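Local structure of homoprotocatechuate 2,3-dioxygenase (Brevibacterium fuscum, 4Z6M) at residues A[161-165]-A[188-192]; A[240-244]-A[300-304]; A[287-293]-A[329-333]. The protein catalyses the iron(II)-dependent, oxygen-consuming ring opening of the catechol homoprotocatechuate, as an extradiol dioxygenase built of glyoxalase-superfamily domains. The protein carries 1 engineered substitution. One frame throughout, in Å; residues are numbered along the deposited sequence.

Interaction 1. Residues A[161-165]-A[188-192]; sequences PDVPR and TYAAW
The start of helix 163-172 packs against the start of strand 188-194, an inner strand of the sheet, with Val163 and Thr188 nearest in backbone register (CA to CA 6.2 Å). Asp162, extended (phi/psi -119/100), is the N-cap of the helix: with chi1 t its OD1 accepts from Arg165 N at 3.1 Å, closing the first turn. Val163 follows with helical angles and points its side chain at the strand. With chi1 t, Val163 sets CG1 3.6 Å from Thr188 CG2 and 4.1 Å from Ala191 CB, and CG2 4.0 Å from Tyr189 O. Along the strand Thr188 and Ala191 point CB toward the helix, Tyr189 and Ala190 away, Tyr189 leaving extended angles (phi/psi -105/-24). One water ties the two backbones, accepting from Val163 N (3.0 Å) and donating to Thr188 O (2.8 Å). Pro164 sets CG against Thr188 CB at 3.9 Å, at the exposed margin. Such helix-on-sheet packing belongs to the beta-alpha-beta-beta-beta module of the vicinal oxygen chelate fold, in which the helix after the first strand lies across the sheet. Strand 188-194 runs between 176-182 and 202-206, bonded to Ile181 and Leu204, and Tyr189 touches helix 329-333 and hydrogen-bonds Asp183.

Interaction 2. Residues A[240-244]-A[300-304]; sequences RIERG and VVPSW
Val300 and Val301 are extended (phi/psi -82/122 and -63/139) and lead into a short helix, with Val301 nearest to Arg243 (CA to CA 6.3 Å). Val300 places CG1 over one face of the Arg243 guanidinium, 4.0 Å from NH1. Val301, rotamer m, points at the corner of segment 240-244: its CG1 is 3.4 Å from Glu242 O and its CG2 3.8 Å from Arg243 CB. Val301 O accepts from Trp304 N at 3.0 Å, closing the turn around Pro302, which faces away. Ser303, rotamer p, donates from OG to Glu242 OE2 at 2.7 Å; Glu242 reaches it with chi1 and chi2 both t, and its OE1 forms a salt bridge with Arg265. Arg243, with chi1 to chi3 t, points the edge of its guanidinium at the face of the Trp304 indole (chi1 t, chi2 88°), NH1 3.3 Å from Trp304 CE2. This is a cation-pi contact, with Arg243 CZ 4.5 Å from the centroid of the Trp304 five-membered ring and 6° off its normal. The side chain of Trp304 is about 6 Å from the bound Fe(II) ion. Glu242 and Arg243 both face Tyr257, forming a classic beta bulge where the chain turns a corner. Strand 254-259 runs alongside, Tyr257 meeting the Trp304 ring edge-to-face, and a second subunit packs on the contact, its Phe359 on Val301 and its Lys357 hydrogen-bonded to Ile241 O.

Interaction 3. Residues A[287-293]-A[329-333]; sequences VHDNQRR and ELEVT
Glu329, on the first turn of helix 329-333, receives two arginines from the irregular segment 287-293; the nearest CA pairs are Val287-Glu329 (7.1 Å) and His288-Thr333 (5.9 Å). With chi1 and chi2 t, Glu329 OE2 accepts from Arg292 NE (3.0 Å), Arg292 NH2 (2.8 Å) and Arg293 NE (2.8 Å), and Glu329 OE1 from Arg293 NH2 (2.8 Å). Both guanidinium groups present their edges. This three-residue salt-bridge network links the short helix to the loop leaving strand 283-286, which pairs with 176-182 at one end of the sheet whose strands hold the iron ligands; the Arg293 side chain is about 8 Å from the metal. The loop is shaped by a type I turn from Asp289 to Arg292 (Arg292 N to Asp289 O 3.1 Å) and an Asx turn in which Asp289 OD1 accepts from Gln291 N at 2.9 Å. Arg292, chi1 p, sends NH1 back to Asp289 O at 2.9 Å. Arg292 NH2 also donates to a water (3.0 Å) that donates in turn to Thr333 OG1 (2.8 Å), a hydroxyl that itself donates to Glu329 O at 2.7 Å. Asp289 OD1 also forms a salt bridge with Arg236 of a second subunit. Val287 supplies the apolar part, its CG2 3.6 Å from Glu329 CG and its CG1 4.0 Å from Val332 CG2. His288 ND1 is hydrogen-bonded to Phe339 O, and its CE1 lies 3.3 Å from Val332 O.

In the fold
All three contacts are largely buried, and their chemistry changes across the fold. Interaction 1 stays inside the second glyoxalase-type module, joining helix to sheet by apolar packing and one water, and no other chain touches it. Interaction 2 joins a strand corner of that module to helix 302-306, and interaction 3 joins two later segments to each other, the loop after strand 283-286 and helix 329-333. Both rely on polar groups: a cation-pi contact and a serine-carboxylate hydrogen bond in one, a salt-bridge network in the other. Both also meet the second subunit. Arg293 connects all three, packing on Ala190 of interaction 1 and on Trp304 and Val300 of interaction 2. Interactions 1 and 2 themselves do not touch.

Interaction 1. Residues A[161-165]-A[188-192]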
ATOM      1  N   PRO A 161     -13.485  28.183  23.100  1.00 10.61           N
ATOM      2  CA  PRO A 161     -13.963  27.704  24.427  1.00 11.36           C
ATOM      3  C   PRO A 161     -15.402  27.196  24.442  1.00 11.53           C
ATOM      4  O   PRO A 161     -15.720  26.353  25.281  1.00 12.34           O
ATOM      5  CB  PRO A 161     -13.787  28.925  25.335  1.00 11.97           C
ATOM      6  CG  PRO A 161     -13.739  30.080  24.387  1.00 12.13           C
ATOM      7  CD  PRO A 161     -13.079  29.593  23.132  1.00 11.34           C
ATOM      8  N   ASP A 162     -16.263  27.717  23.561  1.00 10.70           N
ATOM      9  CA  ASP A 162     -17.695  27.382  23.533  1.00 12.95           C
ATOM     10  C   ASP A 162     -18.012  26.749  22.181  1.00 11.81           C
ATOM     11  O   ASP A 162     -18.197  27.449  21.180  1.00 12.46           O
ATOM     12  CB  ASP A 162     -18.514  28.674  23.755  1.00 13.83           C
ATOM     13  CG  ASP A 162     -20.024  28.438  23.859  1.00 14.16           C
ATOM     14  OD1 ASP A 162     -20.538  27.401  23.358  1.00 15.38           O
ATOM     15  OD2 ASP A 162     -20.707  29.350  24.392  1.00 17.72           O
ATOM     16  N   VAL A 163     -18.099  25.419  22.126  1.00 10.41           N
ATOM     17  CA  VAL A 163     -18.242  24.767  20.819  1.00 10.95           C
ATOM     18  C   VAL A 163     -19.625  25.003  20.199  1.00 10.28           C
ATOM     19  O   VAL A 163     -19.699  25.347  19.034  1.00 10.40           O
ATOM     20  CB  VAL A 163     -17.804  23.298  20.875  1.00 10.63           C
ATOM     21  CG1 VAL A 163     -18.023  22.617  19.530  1.00 10.51           C
ATOM     22  CG2 VAL A 163     -16.330  23.232  21.293  1.00 11.19           C
ATOM     23  N   PRO A 164     -20.721  24.867  20.976  1.00 10.31           N
ATOM     24  CA  PRO A 164     -22.020  25.134  20.382  1.00 11.91           C
ATOM     25  C   PRO A 164     -22.164  26.538  19.801  1.00 11.22           C
ATOM     26  O   PRO A 164     -22.786  26.710  18.745  1.00 12.69           O
ATOM     27  CB  PRO A 164     -22.991  24.884  21.541  1.00 13.30           C
ATOM     28  CG  PRO A 164     -22.276  23.861  22.366  1.00 12.50           C
ATOM     29  CD  PRO A 164     -20.842  24.303  22.330  1.00 11.33           C
ATOM     30  N   ARG A 165     -21.604  27.536  20.472  1.00 12.08           N
ATOM     31  CA  ARG A 165     -21.682  28.906  19.981  1.00 12.00           C
ATOM     32  C   ARG A 165     -20.980  29.037  18.635  1.00 11.62           C
ATOM     33  O   ARG A 165     -21.515  29.640  17.692  1.00 12.17           O
ATOM     34  CB  ARG A 165     -21.062  29.866  20.991  1.00 13.62           C
ATOM     35  CG  ARG A 165     -21.101  31.333  20.575  1.00 15.49           C
ATOM     36  CD  ARG A 165     -20.550  32.200  21.684  1.00 18.68           C
ATOM     37  NE  ARG A 165     -20.729  33.621  21.375  1.00 21.06           N
ATOM     38  CZ  ARG A 165     -19.772  34.449  20.959  1.00 21.14           C
ATOM     39  NH1 ARG A 165     -18.512  34.051  20.816  1.00 25.79           N
ATOM     40  NH2 ARG A 165     -20.086  35.713  20.696  1.00 23.36           N
ATOM     41  N   THR A 188     -20.695  19.690  24.774  1.00  9.46           N
ATOM     42  CA  THR A 188     -20.058  19.420  23.479  1.00  8.61           C
ATOM     43  C   THR A 188     -18.565  19.710  23.585  1.00  8.08           C
ATOM     44  O   THR A 188     -18.170  20.767  24.091  1.00  8.80           O
ATOM     45  CB  THR A 188     -20.708  20.247  22.351  1.00 10.35           C
ATOM     46  OG1 THR A 188     -22.088  19.916  22.257  1.00 12.39           O
ATOM     47  CG2 THR A 188     -20.038  19.978  21.015  1.00 10.34           C
ATOM     48  N   TYR A 189     -17.751  18.765  23.116  1.00  7.85           N
ATOM     49  CA  TYR A 189     -16.313  18.859  23.199  1.00  7.73           C
ATOM     50  C   TYR A 189     -15.645  19.198  21.866  1.00  7.93           C
ATOM     51  O   TYR A 189     -14.519  19.708  21.883  1.00  8.91           O
ATOM     52  CB  TYR A 189     -15.731  17.561  23.738  1.00  8.42           C
ATOM     53  CG  TYR A 189     -16.183  17.269  25.138  1.00  7.73           C
ATOM     54  CD1 TYR A 189     -17.375  16.592  25.397  1.00  8.05           C
ATOM     55  CD2 TYR A 189     -15.444  17.718  26.229  1.00  8.08           C
ATOM     56  CE1 TYR A 189     -17.775  16.354  26.704  1.00  8.16           C
ATOM     57  CE2 TYR A 189     -15.844  17.470  27.519  1.00  7.90           C
ATOM     58  CZ  TYR A 189     -17.019  16.791  27.759  1.00  8.48           C
ATOM     59  OH  TYR A 189     -17.411  16.569  29.054  1.00  9.89           O
ATOM     60  N   ALA A 190     -16.297  18.887  20.737  1.00  7.40           N
ATOM     61  CA  ALA A 190     -15.681  19.060  19.438  1.00  7.29           C
ATOM     62  C   ALA A 190     -16.741  18.890  18.373  1.00  7.38           C
ATOM     63  O   ALA A 190     -17.714  18.167  18.582  1.00  8.11           O
ATOM     64  CB  ALA A 190     -14.562  18.060  19.244  1.00  8.13           C
ATOM     65  N   ALA A 191     -16.556  19.556  17.246  1.00  7.37           N
ATOM     66  CA  ALA A 191     -17.424  19.414  16.093  1.00  7.62           C
ATOM     67  C   ALA A 191     -16.607  19.584  14.819  1.00  7.69           C
ATOM     68  O   ALA A 191     -15.617  20.315  14.803  1.00  9.51           O
ATOM     69  CB  ALA A 191     -18.539  20.442  16.120  1.00  8.68           C
ATOM     70  N   TRP A 192     -17.041  18.887  13.766  1.00  7.20           N
ATOM     71  CA  TRP A 192     -16.388  18.873  12.457  1.00  6.94           C
ATOM     72  C   TRP A 192     -17.381  19.358  11.422  1.00  7.33           C
ATOM     73  O   TRP A 192     -18.527  19.009  11.496  1.00  8.44           O
ATOM     74  CB  TRP A 192     -15.960  17.439  12.131  1.00  7.58           C
ATOM     75  CG  TRP A 192     -14.767  16.935  12.887  1.00  8.40           C
ATOM     76  CD1 TRP A 192     -13.528  16.759  12.373  1.00 11.88           C
ATOM     77  CD2 TRP A 192     -14.696  16.493  14.255  1.00  8.61           C
ATOM     78  NE1 TRP A 192     -12.684  16.254  13.322  1.00 12.76           N
ATOM     79  CE2 TRP A 192     -13.374  16.096  14.489  1.00  9.88           C
ATOM     80  CE3 TRP A 192     -15.618  16.383  15.295  1.00  8.06           C
ATOM     81  CZ2 TRP A 192     -12.939  15.618  15.721  1.00 10.05           C
ATOM     82  CZ3 TRP A 192     -15.193  15.881  16.503  1.00  8.91           C
ATOM     83  CH2 TRP A 192     -13.852  15.522  16.714  1.00  9.17           C
TER
HETATM   84  O   HOH W   1     -18.184  23.545  24.411  1.00 11.60           O

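Interaction 2. Residues A[240-244]-A[300-304]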
ATOM      1  N   ARG A 240       9.519  15.132  17.425  1.00  8.69           N
ATOM      2  CA  ARG A 240       8.582  16.048  16.793  1.00  9.40           C
ATOM      3  C   ARG A 240       7.381  15.315  16.189  1.00  8.09           C
ATOM      4  O   ARG A 240       6.512  15.932  15.621  1.00  8.68           O
ATOM      5  CB  ARG A 240       9.309  16.860  15.707  1.00 10.10           C
ATOM      6  CG  ARG A 240      10.607  17.535  16.151  1.00 11.01           C
ATOM      7  CD  ARG A 240      10.422  18.387  17.398  1.00 11.70           C
ATOM      8  NE  ARG A 240       9.642  19.571  17.115  1.00 12.32           N
ATOM      9  CZ  ARG A 240       9.190  20.409  18.043  1.00 12.49           C
ATOM     10  NH1 ARG A 240       9.320  20.111  19.330  1.00 15.64           N
ATOM     11  NH2 ARG A 240       8.537  21.501  17.689  1.00 12.22           N
ATOM     12  N   ILE A 241       7.324  14.004  16.370  1.00  8.59           N
ATOM     13  CA  ILE A 241       6.087  13.247  16.147  1.00  8.27           C
ATOM     14  C   ILE A 241       5.292  13.322  17.438  1.00  8.43           C
ATOM     15  O   ILE A 241       5.711  12.787  18.462  1.00  8.81           O
ATOM     16  CB  ILE A 241       6.371  11.780  15.808  1.00  8.55           C
ATOM     17  CG1 ILE A 241       7.206  11.649  14.533  1.00  8.79           C
ATOM     18  CG2 ILE A 241       5.071  10.988  15.700  1.00 10.14           C
ATOM     19  CD1 ILE A 241       7.697  10.255  14.258  1.00  9.56           C
ATOM     20  N   GLU A 242       4.175  14.039  17.404  1.00  7.76           N
ATOM     21  CA  GLU A 242       3.431  14.291  18.638  1.00  7.87           C
ATOM     22  C   GLU A 242       2.531  13.106  18.981  1.00  7.84           C
ATOM     23  O   GLU A 242       2.445  12.715  20.143  1.00  9.22           O
ATOM     24  CB  GLU A 242       2.583  15.564  18.498  1.00  8.56           C
ATOM     25  CG  GLU A 242       1.941  15.985  19.811  1.00  9.06           C
ATOM     26  CD  GLU A 242       0.800  16.963  19.669  1.00  9.32           C
ATOM     27  OE1 GLU A 242       0.148  16.975  18.628  1.00 10.24           O
ATOM     28  OE2 GLU A 242       0.579  17.732  20.638  1.00 11.21           O
ATOM     29  N   ARG A 243       1.817  12.585  17.985  1.00  7.85           N
ATOM     30  CA  ARG A 243       0.745  11.624  18.236  1.00  8.12           C
ATOM     31  C   ARG A 243       0.473  10.871  16.955  1.00  7.55           C
ATOM     32  O   ARG A 243       0.296  11.479  15.895  1.00  8.03           O
ATOM     33  CB  ARG A 243      -0.520  12.357  18.666  1.00  9.56           C
ATOM     34  CG  ARG A 243      -1.752  11.483  18.812  1.00  9.48           C
ATOM     35  CD  ARG A 243      -3.000  12.251  19.209  1.00  9.17           C
ATOM     36  NE  ARG A 243      -4.130  11.380  18.934  1.00  8.27           N
ATOM     37  CZ  ARG A 243      -5.321  11.762  18.486  1.00  8.15           C
ATOM     38  NH1 ARG A 243      -5.659  13.040  18.462  1.00  8.72           N
ATOM     39  NH2 ARG A 243      -6.187  10.839  18.124  1.00  8.33           N
ATOM     40  N   GLY A 244       0.382   9.557  17.068  1.00  8.49           N
ATOM     41  CA  GLY A 244       0.049   8.707  15.932  1.00  7.42           C
ATOM     42  C   GLY A 244       1.246   7.866  15.510  1.00  6.94           C
ATOM     43  O   GLY A 244       2.231   7.733  16.248  1.00  8.56           O
ATOM     44  N   VAL A 300      -4.694   9.380  23.680  1.00  8.23           N
ATOM     45  CA  VAL A 300      -4.446  10.714  23.139  1.00  8.75           C
ATOM     46  C   VAL A 300      -3.429  11.394  24.024  1.00  9.95           C
ATOM     47  O   VAL A 300      -3.629  11.538  25.223  1.00 10.79           O
ATOM     48  CB  VAL A 300      -5.751  11.520  23.043  1.00  8.11           C
ATOM     49  CG1 VAL A 300      -5.499  12.912  22.485  1.00  8.72           C
ATOM     50  CG2 VAL A 300      -6.746  10.785  22.163  1.00  9.14           C
ATOM     51  N   VAL A 301      -2.319  11.797  23.411  1.00 10.04           N
ATOM     52  CA  VAL A 301      -1.247  12.428  24.137  1.00 11.24           C
ATOM     53  C   VAL A 301      -1.735  13.751  24.758  1.00  9.85           C
ATOM     54  O   VAL A 301      -2.494  14.495  24.148  1.00  9.98           O
ATOM     55  CB  VAL A 301      -0.016  12.653  23.216  1.00 12.39           C
ATOM     56  CG1 VAL A 301       0.398  11.363  22.516  1.00 12.47           C
ATOM     57  CG2 VAL A 301      -0.275  13.751  22.228  1.00 14.54           C
ATOM     58  N   PRO A 302      -1.336  14.041  25.992  1.00 10.31           N
ATOM     59  CA  PRO A 302      -1.925  15.194  26.703  1.00 11.51           C
ATOM     60  C   PRO A 302      -1.672  16.538  26.012  1.00 10.52           C
ATOM     61  O   PRO A 302      -2.536  17.419  26.031  1.00 11.13           O
ATOM     62  CB  PRO A 302      -1.289  15.127  28.096  1.00 12.97           C
ATOM     63  CG  PRO A 302      -0.231  14.088  28.023  1.00 15.50           C
ATOM     64  CD  PRO A 302      -0.499  13.203  26.860  1.00 11.28           C
ATOM     65  N   SER A 303      -0.503  16.686  25.378  1.00  9.63           N
ATOM     66  CA  SER A 303      -0.222  17.917  24.640  1.00  9.62           C
ATOM     67  C   SER A 303      -1.231  18.206  23.540  1.00  9.22           C
ATOM     68  O   SER A 303      -1.413  19.366  23.164  1.00  9.83           O
ATOM     69  CB  SER A 303       1.188  17.912  24.054  1.00 10.06           C
ATOM     70  OG  SER A 303       1.358  16.878  23.102  1.00 11.78           O
ATOM     71  N   TRP A 304      -1.847  17.160  22.993  1.00  8.97           N
ATOM     72  CA  TRP A 304      -2.869  17.337  21.977  1.00  9.02           C
ATOM     73  C   TRP A 304      -4.031  18.167  22.509  1.00  8.73           C
ATOM     74  O   TRP A 304      -4.627  18.955  21.779  1.00 10.42           O
ATOM     75  CB  TRP A 304      -3.342  15.957  21.445  1.00  9.91           C
ATOM     76  CG  TRP A 304      -3.932  16.020  20.071  1.00  8.79           C
ATOM     77  CD1 TRP A 304      -3.259  15.918  18.895  1.00  9.24           C
ATOM     78  CD2 TRP A 304      -5.296  16.280  19.723  1.00  9.03           C
ATOM     79  NE1 TRP A 304      -4.114  16.066  17.838  1.00  8.63           N
ATOM     80  CE2 TRP A 304      -5.371  16.292  18.311  1.00  8.19           C
ATOM     81  CE3 TRP A 304      -6.465  16.510  20.462  1.00 10.44           C
ATOM     82  CZ2 TRP A 304      -6.551  16.541  17.636  1.00  9.33           C
ATOM     83  CZ3 TRP A 304      -7.627  16.764  19.795  1.00 11.34           C
ATOM     84  CH2 TRP A 304      -7.672  16.772  18.398  1.00 11.28           C
TER

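Interaction 3. Residues A[287-293]-A[329-333]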
ATOM      1  N   VAL A 287     -17.879  11.294  24.551  1.00  6.88           N
ATOM      2  CA  VAL A 287     -16.513  11.678  24.893  1.00  6.91           C
ATOM      3  C   VAL A 287     -15.728  10.576  25.601  1.00  6.84           C
ATOM      4  O   VAL A 287     -14.506  10.576  25.578  1.00  8.00           O
ATOM      5  CB  VAL A 287     -16.522  12.988  25.742  1.00  7.57           C
ATOM      6  CG1 VAL A 287     -17.009  12.727  27.164  1.00  8.26           C
ATOM      7  CG2 VAL A 287     -15.179  13.696  25.707  1.00  7.74           C
ATOM      8  N   HIS A 288     -16.432   9.668  26.288  1.00  6.93           N
ATOM      9  CA  HIS A 288     -15.772   8.601  27.026  1.00  6.78           C
ATOM     10  C   HIS A 288     -15.512   7.360  26.184  1.00  6.94           C
ATOM     11  O   HIS A 288     -14.907   6.411  26.675  1.00  6.97           O
ATOM     12  CB  HIS A 288     -16.557   8.218  28.271  1.00  7.39           C
ATOM     13  CG  HIS A 288     -16.827   9.374  29.173  1.00  7.63           C
ATOM     14  ND1 HIS A 288     -15.915   9.846  30.088  1.00 10.21           N
ATOM     15  CD2 HIS A 288     -17.918  10.174  29.271  1.00  7.55           C
ATOM     16  CE1 HIS A 288     -16.436  10.890  30.715  1.00 10.20           C
ATOM     17  NE2 HIS A 288     -17.639  11.118  30.233  1.00  9.93           N
ATOM     18  N   ASP A 289     -15.897   7.375  24.910  1.00  6.92           N
ATOM     19  CA  ASP A 289     -15.660   6.231  24.010  1.00  6.61           C
ATOM     20  C   ASP A 289     -14.197   6.258  23.559  1.00  6.76           C
ATOM     21  O   ASP A 289     -13.778   7.177  22.843  1.00  6.49           O
ATOM     22  CB  ASP A 289     -16.609   6.375  22.816  1.00  6.59           C
ATOM     23  CG  ASP A 289     -16.520   5.226  21.820  1.00  6.95           C
ATOM     24  OD1 ASP A 289     -15.478   4.545  21.779  1.00  7.15           O
ATOM     25  OD2 ASP A 289     -17.496   5.055  21.069  1.00  8.39           O
ATOM     26  N   ASN A 290     -13.415   5.297  24.028  1.00  6.24           N
ATOM     27  CA  ASN A 290     -11.995   5.269  23.761  1.00  6.03           C
ATOM     28  C   ASN A 290     -11.643   4.910  22.329  1.00  6.24           C
ATOM     29  O   ASN A 290     -10.470   4.886  22.022  1.00  7.16           O
ATOM     30  CB  ASN A 290     -11.294   4.292  24.710  1.00  6.87           C
ATOM     31  CG  ASN A 290      -9.790   4.456  24.708  1.00  6.64           C
ATOM     32  OD1 ASN A 290      -9.261   5.551  24.939  1.00  7.65           O
ATOM     33  ND2 ASN A 290      -9.080   3.360  24.448  1.00  6.71           N
ATOM     34  N   GLN A 291     -12.623   4.693  21.455  1.00  6.11           N
ATOM     35  CA  GLN A 291     -12.361   4.553  20.021  1.00  6.30           C
ATOM     36  C   GLN A 291     -12.708   5.789  19.190  1.00  6.35           C
ATOM     37  O   GLN A 291     -12.590   5.755  17.964  1.00  6.92           O
ATOM     38  CB  GLN A 291     -13.053   3.303  19.443  1.00  5.92           C
ATOM     39  CG  GLN A 291     -12.588   2.008  20.086  1.00  6.09           C
ATOM     40  CD  GLN A 291     -13.070   0.699  19.447  1.00  5.96           C
ATOM     41  OE1 GLN A 291     -12.791  -0.374  19.970  1.00  6.97           O
ATOM     42  NE2 GLN A 291     -13.821   0.776  18.374  1.00  6.86           N
ATOM     43  N   ARG A 292     -13.093   6.890  19.843  1.00  6.29           N
ATOM     44  CA  ARG A 292     -13.612   8.026  19.089  1.00  6.16           C
ATOM     45  C   ARG A 292     -12.489   8.807  18.394  1.00  6.55           C
ATOM     46  O   ARG A 292     -12.717   9.338  17.320  1.00  7.65           O
ATOM     47  CB  ARG A 292     -14.423   8.955  19.978  1.00  6.61           C
ATOM     48  CG  ARG A 292     -13.554   9.845  20.876  1.00  7.09           C
ATOM     49  CD  ARG A 292     -14.234  10.416  22.121  1.00  7.25           C
ATOM     50  NE  ARG A 292     -13.271  11.238  22.844  1.00  7.02           N
ATOM     51  CZ  ARG A 292     -12.293  10.726  23.574  1.00  7.14           C
ATOM     52  NH1 ARG A 292     -12.217   9.421  23.776  1.00  7.50           N
ATOM     53  NH2 ARG A 292     -11.400  11.527  24.132  1.00  7.69           N
ATOM     54  N   ARG A 293     -11.325   8.943  19.043  1.00  6.13           N
ATOM     55  CA  ARG A 293     -10.240   9.768  18.485  1.00  6.86           C
ATOM     56  C   ARG A 293      -9.169   8.903  17.826  1.00  7.08           C
ATOM     57  O   ARG A 293      -8.701   9.205  16.722  1.00  8.11           O
ATOM     58  CB  ARG A 293      -9.649  10.667  19.575  1.00  7.83           C
ATOM     59  CG  ARG A 293     -10.550  11.854  19.885  1.00  8.11           C
ATOM     60  CD  ARG A 293      -9.834  12.984  20.577  1.00  8.13           C
ATOM     61  NE  ARG A 293     -10.705  14.136  20.809  1.00  8.27           N
ATOM     62  CZ  ARG A 293     -10.967  15.090  19.930  1.00  8.59           C
ATOM     63  NH1 ARG A 293     -10.480  15.057  18.704  1.00  8.37           N
ATOM     64  NH2 ARG A 293     -11.714  16.116  20.291  1.00  8.16           N
ATOM     65  N   GLU A 329     -12.058  17.861  27.895  1.00  8.70           N
ATOM     66  CA  GLU A 329     -11.962  16.507  27.340  1.00  9.18           C
ATOM     67  C   GLU A 329     -10.794  15.722  27.954  1.00  8.98           C
ATOM     68  O   GLU A 329     -10.945  14.542  28.293  1.00  9.41           O
ATOM     69  CB  GLU A 329     -11.846  16.559  25.821  1.00  9.06           C
ATOM     70  CG  GLU A 329     -11.885  15.167  25.185  1.00  8.60           C
ATOM     71  CD  GLU A 329     -12.161  15.154  23.696  1.00  8.49           C
ATOM     72  OE1 GLU A 329     -12.256  16.228  23.076  1.00  9.05           O
ATOM     73  OE2 GLU A 329     -12.278  14.037  23.135  1.00  8.50           O
ATOM     74  N   LEU A 330      -9.638  16.361  28.125  1.00  9.05           N
ATOM     75  CA  LEU A 330      -8.514  15.709  28.790  1.00  9.26           C
ATOM     76  C   LEU A 330      -8.948  15.226  30.182  1.00 10.23           C
ATOM     77  O   LEU A 330      -8.776  14.058  30.542  1.00  9.94           O
ATOM     78  CB  LEU A 330      -7.348  16.684  28.922  1.00  9.56           C
ATOM     79  CG  LEU A 330      -6.071  16.144  29.609  1.00 10.34           C
ATOM     80  CD1 LEU A 330      -4.853  16.954  29.174  1.00 12.13           C
ATOM     81  CD2 LEU A 330      -6.147  16.115  31.133  1.00 11.99           C
ATOM     82  N   GLU A 331      -9.515  16.138  30.975  1.00  9.85           N
ATOM     83  CA  GLU A 331      -9.822  15.788  32.358  1.00 10.28           C
ATOM     84  C   GLU A 331     -10.859  14.669  32.471  1.00  9.57           C
ATOM     85  O   GLU A 331     -10.709  13.774  33.305  1.00 12.17           O
ATOM     86  CB  GLU A 331     -10.258  17.012  33.171  1.00 11.46           C
ATOM     87  CG  GLU A 331      -9.142  18.051  33.321  1.00 13.51           C
ATOM     88  CD  GLU A 331      -7.962  17.602  34.195  1.00 18.65           C
ATOM     89  OE1 GLU A 331      -8.031  16.531  34.849  1.00 21.28           O
ATOM     90  OE2 GLU A 331      -6.939  18.331  34.239  1.00 26.65           O
ATOM     91  N   VAL A 332     -11.885  14.698  31.629  1.00  9.40           N
ATOM     92  CA  VAL A 332     -12.965  13.721  31.773  1.00  9.19           C
ATOM     93  C   VAL A 332     -12.618  12.362  31.189  1.00  8.76           C
ATOM     94  O   VAL A 332     -13.312  11.381  31.487  1.00  9.67           O
ATOM     95  CB  VAL A 332     -14.312  14.231  31.221  1.00 10.92           C
ATOM     96  CG1 VAL A 332     -14.685  15.563  31.849  1.00 12.03           C
ATOM     97  CG2 VAL A 332     -14.331  14.327  29.703  1.00 11.19           C
ATOM     98  N   THR A 333     -11.533  12.272  30.398  1.00  8.54           N
ATOM     99  CA  THR A 333     -11.138  11.000  29.779  1.00  8.62           C
ATOM    100  C   THR A 333      -9.860  10.381  30.322  1.00  9.46           C
ATOM    101  O   THR A 333      -9.820   9.167  30.539  1.00 11.11           O
ATOM    102  CB  THR A 333     -11.025  11.127  28.251  1.00  7.91           C
ATOM    103  OG1 THR A 333      -9.957  12.038  27.882  1.00  8.87           O
ATOM    104  CG2 THR A 333     -12.332  11.571  27.648  1.00  8.40           C
TER
HETATM  105  O   HOH W   2      -8.811  11.123  25.529  1.00  8.78           O